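Local coordinates for protein Rho guanine nucleotide exchange factor 11 (Homo sapiens, PDB 5JHH) that probably activates Rho-family GTPases by promoting exchange of their GDP for GTP through a DH domain followed by a PH domain, at residues A[30-35]-A[80-84]; A[177-181]-A[194-198]; A[317-321]-A[332-337]. All coordinates share one frame; numbering follows the deposited sequence.

Contacts 1 and 2 lie in the RhoGEF domain, contact 3 in the PH domain. Contact 2 joins nearly antiparallel helices (165°), contact 1 helices that cross more steeply. Their centres are about 16 Å apart and they share neighbours: Met101 of helix 98-105 touches side chains of both, and helix 18-54, which carries segment 30-35, also packs on Ile180 of contact 2. Contact 2 is buried and chiefly aliphatic; contact 1, partly buried, mixes aromatic rings, sulfur and a buried carboxylate. Contact 3 has its centre about 54 Å from that of contact 1. There, at the surface, backbone hydrogen bonds are added to side-chain packing, whereas the two helical contacts rest on side chains.

Contact 1 (A[30-35]-A[80-84]); sequences LFVTEA and WCEAM
Phe31 and Met84 meet over one face of the phenyl ring: CB of Met84 stands 4.0 Å from the centroid of the Phe31 ring, nearly on its normal, as a CH-pi contact. SD of Met84 approaches the same ring obliquely, 3.6 Å from Phe31 CD1, which makes the pair a Met-aromatic contact as well. The indole of Trp80 is met on a face and at an edge. Over one face, near the rim, lies the CE methyl of Met84 from the next turn of its own helix; at the edge, in the ring plane, comes OE2 of Glu34, 3.6 Å from Trp80 CE3. The carboxylate is turned 78° against the indole, and a bend at chi2 (68°) brings it there. From outside the two segments, Arg169 forms a salt bridge and Tyr173 a hydrogen bond with OE1 of this buried residue, and His77 ND1 is hydrogen-bonded to OE2. Met84, extended beyond CG, threads its thioether between the two rings, SD lying 3.9 Å from Glu34 CB and CE 4.2 Å from Leu30 CG. Farther along, SG of Cys81 rests 3.8 Å from Ala35 CA. The segments belong to helices 18-54 and 70-89 of the DH helical bundle and run 141° apart. Helix 98-105 packs on the Leu30 and Trp80 side, with Met101 touching both, Leu100 O accepting Trp80 NE1, and Phe105 edge-to-face with the indole.

Contact 2 (A[177-181]-A[194-198]); sequences LESII and LCRAR
Ile181 and Leu194 lie alongside each other, head to tail, CG1 of Ile181 lying 3.7 Å from CB of Leu194. The isoleucine's CG1 branch stands anti to its carbonyl carbon (chi1 -78°), and extension beyond it carries CD1 across to the facing helix, 4.0 Å from Cys195 CA. The two branches of Leu194 part company: CD1 meets CG2 of Ile180 at 3.8 Å, and CD2 meets CD2 of Leu177 at 4.0 Å. The other methyl of Leu177, CD1, reaches the backbone of the facing helix, 3.7 Å from Arg198 N, and also touches Ala197. Helices 165-182 and 189-227 thus pack antiparallel within the DH helical bundle, their short segments 9.6 Å apart at the axes and 165° between directions. Toward one margin the chemistry turns polar. The chains of Glu178 and Arg198 are roughly perpendicular, but it is their aliphatic parts that touch, CG of Glu178 being 3.5 Å from CD of Arg198; the charged ends stay apart, and OE2 of Glu178 pairs with Arg202 in a salt bridge. With an alanine at Glu178, Arg202 would probably be left without its carboxylate mate and the CD of Arg198 without its cover. Arg198 bends at chi3 (71°), folding its guanidinium back so that one face lies over CA of Cys195, a turn earlier on its own helix. Beyond this shell, Met101 of helix 98-105 packs on Leu177 and Leu194, while Val26 and Ile27 of helix 18-54 press on Ile180.

Contact 3 (A[317-321]-A[332-337]); sequences NAVLI and FIICTS
Leu320 and Ile334 clasp each other through a reciprocal pair of backbone hydrogen bonds, Leu320 N to Ile334 O and Ile334 N to Leu320 O, each 2.9 Å. Two residues along each segment, past the Val319/Cys335 pair, Thr336 N donates to Ala318 O over 2.9 Å; the bond is nearly straight at hydrogen (163°), although the donor stands 50° out of the carbonyl plane. CA-H...O contacts run beside these bonds, Val319 CA lying 3.2 Å from Ile334 O. Side chains alternate between the faces. Val319, Ile321, Ile333 and Cys335 share one. Ile333 CG1, anti to the carbonyl carbon (chi1 -58°), lies 3.9 Å from Ile321 CD1, while CG2, anti to the backbone N, nestles 3.7 Å from Val319 CB. On the face of Leu320 and Ile334, CG of Leu320 meets CG2 of Thr336 at 3.6 Å. Val366, Met359 and Leu362 of helix 352-368 pack against Val319 and Ile321, and Ile333 is hydrogen-bonded through its backbone to Tyr345 of strand 345-348. This is an antiparallel beta hairpin of the PH fold, whose curled sheet is closed off by the C-terminal helix.

Contact 1 (A[30-35]-A[80-84])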
# COMPACT_ATOMS: atom_id res chain seq x y z
N LEU A 30 8.58 7.33 -18.75
CA LEU A 30 9.56 7.28 -17.71
C LEU A 30 10.26 8.60 -17.55
O LEU A 30 10.30 9.15 -16.45
CB LEU A 30 10.58 6.20 -18.00
CG LEU A 30 11.80 6.22 -17.10
CD1 LEU A 30 11.43 5.81 -15.68
CD2 LEU A 30 12.85 5.27 -17.64
N PHE A 31 10.80 9.13 -18.64
CA PHE A 31 11.48 10.40 -18.58
C PHE A 31 10.59 11.52 -18.11
O PHE A 31 10.99 12.30 -17.26
CB PHE A 31 12.08 10.79 -19.93
CG PHE A 31 13.27 9.94 -20.37
CD1 PHE A 31 13.71 8.86 -19.63
CD2 PHE A 31 13.90 10.20 -21.56
CE1 PHE A 31 14.79 8.10 -20.04
CE2 PHE A 31 14.98 9.45 -21.98
CZ PHE A 31 15.43 8.41 -21.22
N VAL A 32 9.41 11.62 -18.67
CA VAL A 32 8.55 12.76 -18.39
C VAL A 32 8.07 12.67 -16.95
O VAL A 32 8.00 13.66 -16.25
CB VAL A 32 7.36 12.83 -19.37
CG1 VAL A 32 6.36 13.89 -18.94
CG2 VAL A 32 7.88 13.18 -20.75
N THR A 33 7.76 11.47 -16.48
CA THR A 33 7.30 11.34 -15.11
C THR A 33 8.46 11.44 -14.08
O THR A 33 8.24 11.80 -12.92
CB THR A 33 6.60 10.05 -14.89
OG1 THR A 33 7.47 8.97 -15.30
CG2 THR A 33 5.29 10.05 -15.66
N GLU A 34 9.68 11.19 -14.50
CA GLU A 34 10.81 11.50 -13.63
C GLU A 34 10.97 13.00 -13.43
O GLU A 34 11.10 13.48 -12.29
CB GLU A 34 12.07 10.90 -14.15
CG GLU A 34 13.22 10.99 -13.19
CD GLU A 34 13.07 10.13 -11.92
OE1 GLU A 34 12.26 9.17 -11.85
OE2 GLU A 34 13.81 10.44 -10.97
N ALA A 35 10.88 13.76 -14.50
CA ALA A 35 11.00 15.20 -14.38
C ALA A 35 9.82 15.71 -13.53
O ALA A 35 9.92 16.61 -12.68
CB ALA A 35 10.99 15.85 -15.77
N TRP A 80 19.93 11.82 -11.94
CA TRP A 80 19.41 10.86 -12.90
C TRP A 80 18.67 11.59 -14.02
O TRP A 80 18.83 11.31 -15.21
CB TRP A 80 18.47 9.85 -12.21
CG TRP A 80 18.31 8.59 -12.97
CD1 TRP A 80 19.28 7.94 -13.65
CD2 TRP A 80 17.12 7.78 -13.09
NE1 TRP A 80 18.78 6.79 -14.20
CE2 TRP A 80 17.46 6.68 -13.89
CE3 TRP A 80 15.78 7.92 -12.65
CZ2 TRP A 80 16.53 5.66 -14.21
CZ3 TRP A 80 14.87 6.94 -12.96
CH2 TRP A 80 15.25 5.81 -13.75
N CYS A 81 17.84 12.52 -13.63
CA CYS A 81 17.15 13.35 -14.58
C CYS A 81 18.10 14.02 -15.57
O CYS A 81 17.82 14.06 -16.75
CB CYS A 81 16.41 14.40 -13.83
SG CYS A 81 14.78 14.56 -14.44
N GLU A 82 19.21 14.58 -15.10
CA GLU A 82 20.16 15.22 -16.01
C GLU A 82 20.83 14.20 -16.97
O GLU A 82 21.14 14.55 -18.11
CB GLU A 82 21.25 16.03 -15.27
CG GLU A 82 20.78 17.34 -14.62
CD GLU A 82 20.31 18.42 -15.61
OE1 GLU A 82 21.16 19.00 -16.31
OE2 GLU A 82 19.09 18.74 -15.66
N ALA A 83 21.06 12.96 -16.52
CA ALA A 83 21.59 11.94 -17.42
C ALA A 83 20.55 11.55 -18.47
O ALA A 83 20.92 11.19 -19.58
CB ALA A 83 22.06 10.70 -16.66
N MET A 84 19.26 11.63 -18.15
CA MET A 84 18.21 11.38 -19.12
C MET A 84 18.23 12.45 -20.21
O MET A 84 17.99 12.17 -21.38
CB MET A 84 16.82 11.34 -18.46
CG MET A 84 16.57 10.16 -17.54
SD MET A 84 14.99 10.33 -16.65
CE MET A 84 14.94 8.71 -15.90

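Contact 2 (A[177-181]-A[194-198])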
# COMPACT_ATOMS: atom_id res chain seq x y z
N LEU A 177 9.78 -0.53 -15.96
CA LEU A 177 10.80 -1.38 -16.57
C LEU A 177 10.18 -2.62 -17.26
O LEU A 177 10.59 -2.98 -18.38
CB LEU A 177 11.91 -1.75 -15.58
CG LEU A 177 12.82 -0.58 -15.18
CD1 LEU A 177 13.61 -0.80 -13.89
CD2 LEU A 177 13.79 -0.26 -16.27
N GLU A 178 9.19 -3.24 -16.64
CA GLU A 178 8.53 -4.42 -17.21
C GLU A 178 7.98 -4.05 -18.57
O GLU A 178 8.21 -4.74 -19.55
CB GLU A 178 7.44 -4.98 -16.31
CG GLU A 178 7.98 -5.91 -15.23
CD GLU A 178 7.11 -5.99 -13.97
OE1 GLU A 178 5.87 -6.07 -14.12
OE2 GLU A 178 7.64 -5.95 -12.82
N SER A 179 7.34 -2.91 -18.67
CA SER A 179 6.81 -2.49 -19.94
C SER A 179 7.87 -2.14 -21.02
O SER A 179 7.67 -2.39 -22.21
CB SER A 179 5.87 -1.32 -19.72
OG SER A 179 5.76 -0.62 -20.93
N ILE A 180 9.00 -1.57 -20.63
CA ILE A 180 10.09 -1.36 -21.59
C ILE A 180 10.66 -2.69 -22.08
O ILE A 180 10.97 -2.84 -23.28
CB ILE A 180 11.22 -0.57 -20.97
CG1 ILE A 180 10.78 0.88 -20.70
CG2 ILE A 180 12.45 -0.53 -21.86
CD1 ILE A 180 11.67 1.58 -19.71
N ILE A 181 10.85 -3.60 -21.13
CA ILE A 181 11.42 -4.90 -21.38
C ILE A 181 10.56 -5.64 -22.42
O ILE A 181 11.07 -6.12 -23.42
CB ILE A 181 11.42 -5.68 -20.06
CG1 ILE A 181 12.58 -5.19 -19.20
CG2 ILE A 181 11.44 -7.20 -20.30
CD1 ILE A 181 12.51 -5.66 -17.78
N LEU A 194 18.27 -4.71 -18.45
CA LEU A 194 16.98 -4.25 -18.03
C LEU A 194 16.29 -5.20 -17.06
O LEU A 194 15.68 -4.73 -16.10
CB LEU A 194 16.08 -4.06 -19.24
CG LEU A 194 16.39 -2.81 -20.06
CD1 LEU A 194 15.48 -2.70 -21.27
CD2 LEU A 194 16.23 -1.58 -19.20
N CYS A 195 16.41 -6.51 -17.27
CA CYS A 195 15.75 -7.42 -16.34
C CYS A 195 16.45 -7.32 -15.00
O CYS A 195 15.84 -7.46 -13.93
CB CYS A 195 15.79 -8.87 -16.87
SG CYS A 195 14.65 -9.10 -18.28
N ARG A 196 17.76 -7.11 -15.07
CA ARG A 196 18.54 -7.02 -13.86
C ARG A 196 18.11 -5.77 -13.08
O ARG A 196 17.84 -5.83 -11.89
CB ARG A 196 20.04 -7.01 -14.24
CG ARG A 196 21.02 -6.53 -13.19
CD ARG A 196 21.07 -7.52 -12.06
NE ARG A 196 22.17 -7.24 -11.14
CZ ARG A 196 22.35 -7.88 -9.99
NH1 ARG A 196 21.54 -8.87 -9.62
NH2 ARG A 196 23.35 -7.52 -9.20
N ALA A 197 17.99 -4.65 -13.79
CA ALA A 197 17.53 -3.40 -13.19
C ALA A 197 16.13 -3.52 -12.56
O ALA A 197 15.88 -3.05 -11.44
CB ALA A 197 17.55 -2.27 -14.23
N ARG A 198 15.21 -4.13 -13.30
CA ARG A 198 13.87 -4.40 -12.78
C ARG A 198 13.94 -5.17 -11.47
O ARG A 198 13.26 -4.82 -10.46
CB ARG A 198 13.05 -5.19 -13.79
CG ARG A 198 11.75 -5.72 -13.19
CD ARG A 198 11.17 -6.85 -14.02
NE ARG A 198 12.02 -8.03 -13.86
CZ ARG A 198 12.17 -8.97 -14.77
NH1 ARG A 198 11.48 -8.93 -15.91
NH2 ARG A 198 13.01 -9.95 -14.53

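Contact 3 (A[317-321]-A[332-337])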
# COMPACT_ATOMS: atom_id res chain seq x y z
N ASN A 317 8.72 -21.80 20.65
CA ASN A 317 9.50 -23.04 20.47
C ASN A 317 8.91 -24.25 21.17
O ASN A 317 9.42 -25.36 21.03
CB ASN A 317 10.94 -22.84 20.96
CG ASN A 317 11.01 -22.45 22.40
OD1 ASN A 317 10.03 -22.53 23.13
ND2 ASN A 317 12.15 -21.97 22.81
N ALA A 318 7.82 -24.02 21.91
CA ALA A 318 7.16 -25.03 22.74
C ALA A 318 5.66 -25.09 22.43
O ALA A 318 4.82 -25.26 23.34
CB ALA A 318 7.37 -24.68 24.21
N VAL A 319 5.30 -24.89 21.16
CA VAL A 319 3.92 -25.03 20.75
C VAL A 319 3.78 -25.60 19.37
O VAL A 319 4.71 -25.57 18.55
CB VAL A 319 3.07 -23.73 20.80
CG1 VAL A 319 3.14 -23.01 22.14
CG2 VAL A 319 3.48 -22.78 19.70
N LEU A 320 2.57 -26.10 19.13
CA LEU A 320 2.13 -26.55 17.82
C LEU A 320 0.85 -25.82 17.42
O LEU A 320 0.07 -25.40 18.29
CB LEU A 320 1.83 -28.06 17.85
CG LEU A 320 3.00 -28.95 18.28
CD1 LEU A 320 2.52 -30.40 18.24
CD2 LEU A 320 4.24 -28.76 17.41
N ILE A 321 0.60 -25.72 16.12
CA ILE A 321 -0.49 -24.92 15.60
C ILE A 321 -1.41 -25.84 14.82
O ILE A 321 -0.95 -26.56 13.95
CB ILE A 321 0.06 -23.83 14.64
CG1 ILE A 321 1.16 -23.00 15.31
CG2 ILE A 321 -1.06 -22.94 14.11
CD1 ILE A 321 0.72 -22.21 16.53
N PHE A 332 -6.02 -23.82 16.87
CA PHE A 332 -5.55 -24.27 18.19
C PHE A 332 -4.06 -24.01 18.35
O PHE A 332 -3.26 -24.18 17.43
CB PHE A 332 -5.75 -25.79 18.35
CG PHE A 332 -7.19 -26.26 18.30
CD1 PHE A 332 -8.19 -25.61 19.00
CD2 PHE A 332 -7.53 -27.38 17.58
CE1 PHE A 332 -9.49 -26.07 18.95
CE2 PHE A 332 -8.84 -27.87 17.56
CZ PHE A 332 -9.82 -27.21 18.24
N ILE A 333 -3.70 -23.63 19.56
CA ILE A 333 -2.33 -23.67 19.95
C ILE A 333 -2.16 -24.66 21.08
O ILE A 333 -2.81 -24.57 22.13
CB ILE A 333 -1.83 -22.29 20.36
CG1 ILE A 333 -2.04 -21.32 19.19
CG2 ILE A 333 -0.37 -22.37 20.80
CD1 ILE A 333 -1.79 -19.87 19.54
N ILE A 334 -1.25 -25.61 20.86
CA ILE A 334 -1.04 -26.73 21.74
C ILE A 334 0.34 -26.62 22.34
O ILE A 334 1.33 -26.70 21.63
CB ILE A 334 -1.14 -28.02 20.93
CG1 ILE A 334 -2.46 -28.02 20.14
CG2 ILE A 334 -0.99 -29.22 21.85
CD1 ILE A 334 -2.75 -29.30 19.39
N CYS A 335 0.41 -26.43 23.66
CA CYS A 335 1.67 -26.25 24.36
C CYS A 335 2.29 -27.61 24.56
O CYS A 335 1.61 -28.55 24.97
CB CYS A 335 1.45 -25.61 25.71
SG CYS A 335 0.40 -24.13 25.67
N THR A 336 3.58 -27.73 24.27
CA THR A 336 4.22 -29.03 24.17
C THR A 336 5.16 -29.33 25.32
O THR A 336 5.73 -30.43 25.38
CB THR A 336 5.00 -29.13 22.87
OG1 THR A 336 5.98 -28.08 22.81
CG2 THR A 336 4.06 -29.00 21.71
N SER A 337 5.37 -28.35 26.19
CA SER A 337 6.12 -28.56 27.42
C SER A 337 5.40 -29.58 28.28
O SER A 337 4.19 -29.45 28.53
CB SER A 337 6.20 -27.24 28.20
OG SER A 337 6.45 -27.49 29.57